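PDB 5V4T: hypothetic aldehyde deformylating oxygenase from Sulfolobus tokodaii, which binds iron in a ferritin-like fold and probably acts as an oxidoreductase, perhaps an aldehyde deformylating oxygenase. Local coordinates for residues I176-K181 and E193-M198; N123-K128 and L187-Q192. One frame throughout, in Å; residues are numbered along the deposited sequence.

In the fold
Both contacts use helix 191-211 or the loop leading into it, and their centres lie about 12 Å apart on one side of the chain's centre, away from the iron site. Interaction 1 joins that helix to helix 159-179 through mostly buried, apolar side chains, with no hydrogen bond between its segments. Interaction 2 is only partly buried: it ties the loop before helix 191-211 to the end of helix 98-128 by a tyrosine-carboxylate hydrogen bond, with a water bridge that is weak on its threonine side. The two touch directly, L194 CD1 packing 4.1 Å from Y189 CB and I191 CD1 lying 3.7 Å from K181 CA. Their segments alternate along the chain.

Interaction 1: I176-K181 and E193-M198; sequences IVKEGK and ELVNLM
M198 and V177 form the closest approach between 176-181 and 193-198, and the methionine is the side chain that spans the gap. From its CB the chain reaches across through CG, and the contact begins at the sulfur: M198 SD lies 3.6 Å from V177 CG2 and 4.1 Å from V177 CB. A bend at chi3 (83°) then turns the last methyl aside, so that M198 CE is still 3.8 Å from V177 CG2 but farther from V177 CB than the sulfur is. The two side chains point in opposing directions and pass alongside one another. V177 is set for this by its own first torsion (172°), which sends CG1 anti to the backbone N and leaves CG2 as the branch facing the methionine. The other branch has a looser neighbour, V177 CG1 to L194 CB at 4.3 Å. At the solvent side, K178 contributes its aliphatic part rather than its charge, with K178 CE 4.3 Å from V195 CG2.

The backbones stay well apart, since even the nearest pair, V177 CA and V195 CA, is separated by 7.6 Å. No hydrogen bond crosses, and the 188 Å² buried is held by van der Waals contact. M198 also packs on F170 and A173 of helix 159-179 and on L114 and V117 of helix 98-128, placing its thioether where three helices meet. G180 is the N-cap of helix 181-184, after which the chain returns as helix 191-211. The two segments run roughly antiparallel, a helical hairpin of the ferritin-like, all-helical fold.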
loop_
_atom_site.group_PDB
_atom_site.type_symbol
_atom_site.label_atom_id
_atom_site.label_comp_id
_atom_site.label_asym_id
_atom_site.label_seq_id
_atom_site.Cartn_x
_atom_site.Cartn_y
_atom_site.Cartn_z
ATOM N N ILE A 176 -7.926 4.368 7.826
ATOM C CA ILE A 176 -8.164 3.536 6.638
ATOM C C ILE A 176 -8.509 2.100 6.983
ATOM O O ILE A 176 -9.411 1.533 6.389
ATOM C CB ILE A 176 -6.947 3.602 5.694
ATOM C CG1 ILE A 176 -6.815 4.971 5.083
ATOM C CG2 ILE A 176 -7.046 2.576 4.587
ATOM C CD1 ILE A 176 -5.491 5.259 4.400
ATOM N N VAL A 177 -7.771 1.482 7.901
ATOM C CA VAL A 177 -8.016 0.090 8.275
ATOM C C VAL A 177 -9.353 0.009 9.033
ATOM O O VAL A 177 -10.155 -0.871 8.742
ATOM C CB VAL A 177 -6.878 -0.462 9.087
ATOM C CG1 VAL A 177 -7.203 -1.840 9.648
ATOM C CG2 VAL A 177 -5.618 -0.490 8.200
ATOM N N LYS A 178 -9.612 0.948 9.937
ATOM C CA LYS A 178 -10.904 0.884 10.680
ATOM C C LYS A 178 -12.117 1.055 9.790
ATOM O O LYS A 178 -13.156 0.393 10.019
ATOM C CB LYS A 178 -10.905 1.924 11.809
ATOM C CG LYS A 178 -9.965 1.585 12.917
ATOM C CD LYS A 178 -10.031 2.558 14.096
ATOM C CE LYS A 178 -9.732 1.777 15.360
ATOM N NZ LYS A 178 -9.473 2.669 16.542
ATOM N N GLU A 179 -11.983 1.881 8.745
ATOM C CA GLU A 179 -13.010 2.078 7.750
ATOM C C GLU A 179 -13.322 0.825 6.938
ATOM O O GLU A 179 -14.415 0.714 6.337
ATOM C CB GLU A 179 -12.683 3.319 6.870
ATOM C CG GLU A 179 -12.812 4.654 7.642
ATOM C CD GLU A 179 -12.178 5.846 6.927
ATOM O OE1 GLU A 179 -11.773 5.690 5.752
ATOM O OE2 GLU A 179 -12.040 6.949 7.562
ATOM N N GLY A 180 -12.388 -0.126 6.910
ATOM C CA GLY A 180 -12.565 -1.393 6.202
ATOM C C GLY A 180 -13.111 -2.513 7.067
ATOM O O GLY A 180 -13.184 -3.663 6.649
ATOM N N LYS A 181 -13.582 -2.184 8.277
ATOM C CA LYS A 181 -13.990 -3.213 9.247
ATOM C C LYS A 181 -14.952 -4.235 8.662
ATOM O O LYS A 181 -14.764 -5.443 8.821
ATOM C CB LYS A 181 -14.651 -2.529 10.450
ATOM C CG LYS A 181 -15.155 -3.463 11.564
ATOM C CD LYS A 181 -15.822 -2.621 12.648
ATOM C CE LYS A 181 -16.728 -3.461 13.548
ATOM N NZ LYS A 181 -15.924 -4.223 14.525
ATOM N N GLU A 193 -6.438 -6.127 16.552
ATOM C CA GLU A 193 -5.141 -6.815 16.409
ATOM C C GLU A 193 -4.395 -6.193 15.223
ATOM O O GLU A 193 -3.215 -6.029 15.297
ATOM C CB GLU A 193 -5.200 -8.351 16.259
ATOM C CG GLU A 193 -5.634 -9.051 17.523
ATOM C CD GLU A 193 -5.661 -10.580 17.416
ATOM O OE1 GLU A 193 -5.226 -11.137 16.380
ATOM O OE2 GLU A 193 -6.146 -11.226 18.382
ATOM N N LEU A 194 -5.108 -5.842 14.182
ATOM C CA LEU A 194 -4.455 -5.180 13.025
ATOM C C LEU A 194 -3.916 -3.820 13.370
ATOM O O LEU A 194 -2.804 -3.488 12.985
ATOM C CB LEU A 194 -5.463 -5.058 11.869
ATOM C CG LEU A 194 -5.815 -6.348 11.221
ATOM C CD1 LEU A 194 -6.868 -6.074 10.182
ATOM C CD2 LEU A 194 -4.664 -7.152 10.631
ATOM N N VAL A 195 -4.674 -3.003 14.113
ATOM C CA VAL A 195 -4.181 -1.737 14.596
ATOM C C VAL A 195 -3.010 -1.911 15.566
ATOM O O VAL A 195 -2.042 -1.168 15.492
ATOM C CB VAL A 195 -5.327 -0.890 15.250
ATOM C CG1 VAL A 195 -4.795 0.364 15.919
ATOM C CG2 VAL A 195 -6.378 -0.547 14.170
ATOM N N ASN A 196 -3.049 -2.944 16.432
ATOM C CA ASN A 196 -1.871 -3.236 17.254
ATOM C C ASN A 196 -0.638 -3.522 16.426
ATOM O O ASN A 196 0.441 -3.071 16.784
ATOM C CB ASN A 196 -2.092 -4.373 18.274
ATOM C CG ASN A 196 -3.224 -4.088 19.243
ATOM O OD1 ASN A 196 -3.640 -2.951 19.446
ATOM N ND2 ASN A 196 -3.757 -5.142 19.797
ATOM N N LEU A 197 -0.781 -4.310 15.366
ATOM C CA LEU A 197 0.320 -4.541 14.456
ATOM C C LEU A 197 0.796 -3.247 13.814
ATOM O O LEU A 197 2.006 -3.022 13.749
ATOM C CB LEU A 197 -0.107 -5.559 13.397
ATOM C CG LEU A 197 0.874 -5.650 12.240
ATOM C CD1 LEU A 197 2.245 -6.153 12.645
ATOM C CD2 LEU A 197 0.239 -6.601 11.285
ATOM N N MET A 198 -0.130 -2.387 13.390
ATOM C CA MET A 198 0.264 -1.116 12.817
ATOM C C MET A 198 1.105 -0.317 13.769
ATOM O O MET A 198 2.062 0.338 13.342
ATOM C CB MET A 198 -0.931 -0.327 12.303
ATOM C CG MET A 198 -1.623 -0.991 11.137
ATOM S SD MET A 198 -3.209 -0.189 10.821
ATOM C CE MET A 198 -2.624 1.153 9.850
#

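Interaction 2: N123-K128 and L187-Q192; sequences NETSRK and LGYSIQ
Y189 reaches the end of helix 98-128 hydroxyl first, and E124 and T125 receive it at two corners of its ring. Y189 OH donates at 2.7 Å to E124 OE1, which accepts through its anti lone pair, the one facing away from OE2. Carboxylate and ring planes are 17° apart, and OE1 lies at the ring edge, in its plane, 3.4 Å from Y189 CE1. E124 holds its chain extended beyond CG, with CG beside the backbone N (chi1 -68°), and its CB also comes within 3.2 Å of Y189 OH. Its second oxygen, OE2, is in a salt bridge with K120, so the carboxylate is fixed at both oxygens. In this all-helical, ferritin-like fold the bond ties the loop preceding helix 191-211, whose N-cap S190 accepts from E193 N, to helix 98-128, which also carries an iron ligand, E111. On the far side of the hydroxyl, T125 OG1 is 3.8 Å from Y189 CE2, while that threonine oxygen is hydrogen-bonded to I121 O. One water donates to L187 O at 2.8 Å and more weakly to T125 OG1 at 3.3 Å. L187 CD1 lies 4.2 Å from T125 OG1.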
loop_
_atom_site.group_PDB
_atom_site.type_symbol
_atom_site.label_atom_id
_atom_site.label_comp_id
_atom_site.label_asym_id
_atom_site.label_seq_id
_atom_site.Cartn_x
_atom_site.Cartn_y
_atom_site.Cartn_z
ATOM N N ASN A 123 -1.731 -12.317 1.692
ATOM C CA ASN A 123 -0.913 -13.540 1.689
ATOM C C ASN A 123 -1.550 -14.687 2.449
ATOM O O ASN A 123 -1.756 -15.763 1.954
ATOM C CB ASN A 123 0.444 -13.168 2.308
ATOM C CG ASN A 123 1.466 -14.246 2.200
ATOM O OD1 ASN A 123 1.313 -15.280 1.556
ATOM N ND2 ASN A 123 2.584 -14.008 2.865
ATOM N N GLU A 124 -1.883 -14.404 3.682
ATOM C CA GLU A 124 -2.482 -15.409 4.565
ATOM C C GLU A 124 -3.803 -15.949 4.005
ATOM O O GLU A 124 -4.036 -17.155 4.009
ATOM C CB GLU A 124 -2.726 -14.817 5.922
ATOM C CG GLU A 124 -1.428 -14.526 6.629
ATOM C CD GLU A 124 -1.593 -13.950 8.012
ATOM O OE1 GLU A 124 -2.722 -13.654 8.434
ATOM O OE2 GLU A 124 -0.532 -13.815 8.700
ATOM N N THR A 125 -4.628 -15.050 3.503
ATOM C CA THR A 125 -5.963 -15.411 3.036
ATOM C C THR A 125 -5.855 -16.223 1.738
ATOM O O THR A 125 -6.533 -17.270 1.566
ATOM C CB THR A 125 -6.851 -14.174 2.856
ATOM O OG1 THR A 125 -6.977 -13.522 4.111
ATOM C CG2 THR A 125 -8.211 -14.594 2.354
ATOM N N SER A 126 -5.011 -15.790 0.807
ATOM C CA SER A 126 -4.857 -16.524 -0.447
ATOM C C SER A 126 -4.233 -17.870 -0.205
ATOM O O SER A 126 -4.575 -18.831 -0.862
ATOM C CB SER A 126 -4.096 -15.728 -1.481
ATOM O OG SER A 126 -2.786 -15.306 -1.066
ATOM N N ARG A 127 -3.322 -17.978 0.763
ATOM C CA ARG A 127 -2.783 -19.279 1.162
ATOM C C ARG A 127 -3.845 -20.206 1.687
ATOM O O ARG A 127 -3.921 -21.353 1.206
ATOM C CB ARG A 127 -1.647 -19.114 2.168
ATOM C CG ARG A 127 -0.947 -20.386 2.587
ATOM C CD ARG A 127 0.260 -19.975 3.436
ATOM N NE ARG A 127 -0.151 -19.388 4.718
ATOM C CZ ARG A 127 0.389 -18.305 5.317
ATOM N NH1 ARG A 127 1.340 -17.573 4.763
ATOM N NH2 ARG A 127 -0.053 -17.948 6.503
ATOM N N LYS A 128 -4.683 -19.711 2.572
ATOM C CA LYS A 128 -5.718 -20.494 3.236
ATOM C C LYS A 128 -6.676 -21.058 2.205
ATOM O O LYS A 128 -7.083 -22.233 2.316
ATOM C CB LYS A 128 -6.421 -19.643 4.255
ATOM C CG LYS A 128 -7.624 -20.317 4.903
ATOM C CD LYS A 128 -8.229 -19.534 6.045
ATOM C CE LYS A 128 -9.460 -20.301 6.539
ATOM N NZ LYS A 128 -9.964 -19.691 7.792
ATOM N N LEU A 187 -12.978 -11.957 6.781
ATOM C CA LEU A 187 -11.811 -12.771 6.534
ATOM C C LEU A 187 -11.239 -13.380 7.815
ATOM O O LEU A 187 -10.275 -14.128 7.738
ATOM C CB LEU A 187 -10.734 -11.960 5.826
ATOM C CG LEU A 187 -11.114 -11.181 4.560
ATOM C CD1 LEU A 187 -9.942 -10.488 3.895
ATOM C CD2 LEU A 187 -11.795 -12.071 3.562
ATOM N N GLY A 188 -11.820 -13.064 8.977
ATOM C CA GLY A 188 -11.408 -13.696 10.234
ATOM C C GLY A 188 -10.423 -12.856 11.071
ATOM O O GLY A 188 -9.985 -13.294 12.116
ATOM N N TYR A 189 -10.172 -11.625 10.672
ATOM C CA TYR A 189 -9.212 -10.728 11.353
ATOM C C TYR A 189 -9.921 -9.834 12.347
ATOM O O TYR A 189 -11.062 -9.462 12.145
ATOM C CB TYR A 189 -8.487 -9.852 10.353
ATOM C CG TYR A 189 -7.596 -10.688 9.488
ATOM C CD1 TYR A 189 -6.291 -10.954 9.874
ATOM C CD2 TYR A 189 -8.052 -11.278 8.325
ATOM C CE1 TYR A 189 -5.475 -11.787 9.146
ATOM C CE2 TYR A 189 -7.227 -12.126 7.584
ATOM C CZ TYR A 189 -5.946 -12.353 7.989
ATOM O OH TYR A 189 -5.147 -13.214 7.236
ATOM N N SER A 190 -9.201 -9.548 13.422
ATOM C CA SER A 190 -9.600 -8.571 14.415
ATOM C C SER A 190 -9.053 -7.202 14.034
ATOM O O SER A 190 -7.838 -7.093 13.893
ATOM C CB SER A 190 -9.004 -8.945 15.731
ATOM O OG SER A 190 -8.987 -7.846 16.608
ATOM N N ILE A 191 -9.904 -6.197 13.911
ATOM C CA ILE A 191 -9.448 -4.838 13.608
ATOM C C ILE A 191 -8.505 -4.351 14.713
ATOM O O ILE A 191 -7.448 -3.770 14.407
ATOM C CB ILE A 191 -10.583 -3.839 13.404
ATOM C CG1 ILE A 191 -11.457 -4.251 12.221
ATOM C CG2 ILE A 191 -10.088 -2.420 13.174
ATOM C CD1 ILE A 191 -10.766 -3.944 10.880
ATOM N N GLN A 192 -8.861 -4.568 15.999
ATOM C CA GLN A 192 -7.910 -4.237 17.047
ATOM C C GLN A 192 -6.524 -4.860 16.899
ATOM O O GLN A 192 -5.475 -4.172 17.123
ATOM C CB GLN A 192 -8.440 -4.569 18.460
ATOM C CG GLN A 192 -7.538 -4.000 19.587
ATOM C CD GLN A 192 -7.488 -2.468 19.558
ATOM O OE1 GLN A 192 -8.510 -1.807 19.826
ATOM N NE2 GLN A 192 -6.307 -1.876 19.251
HETATM O O HOH W 1 -8.973 -15.612 5.791
#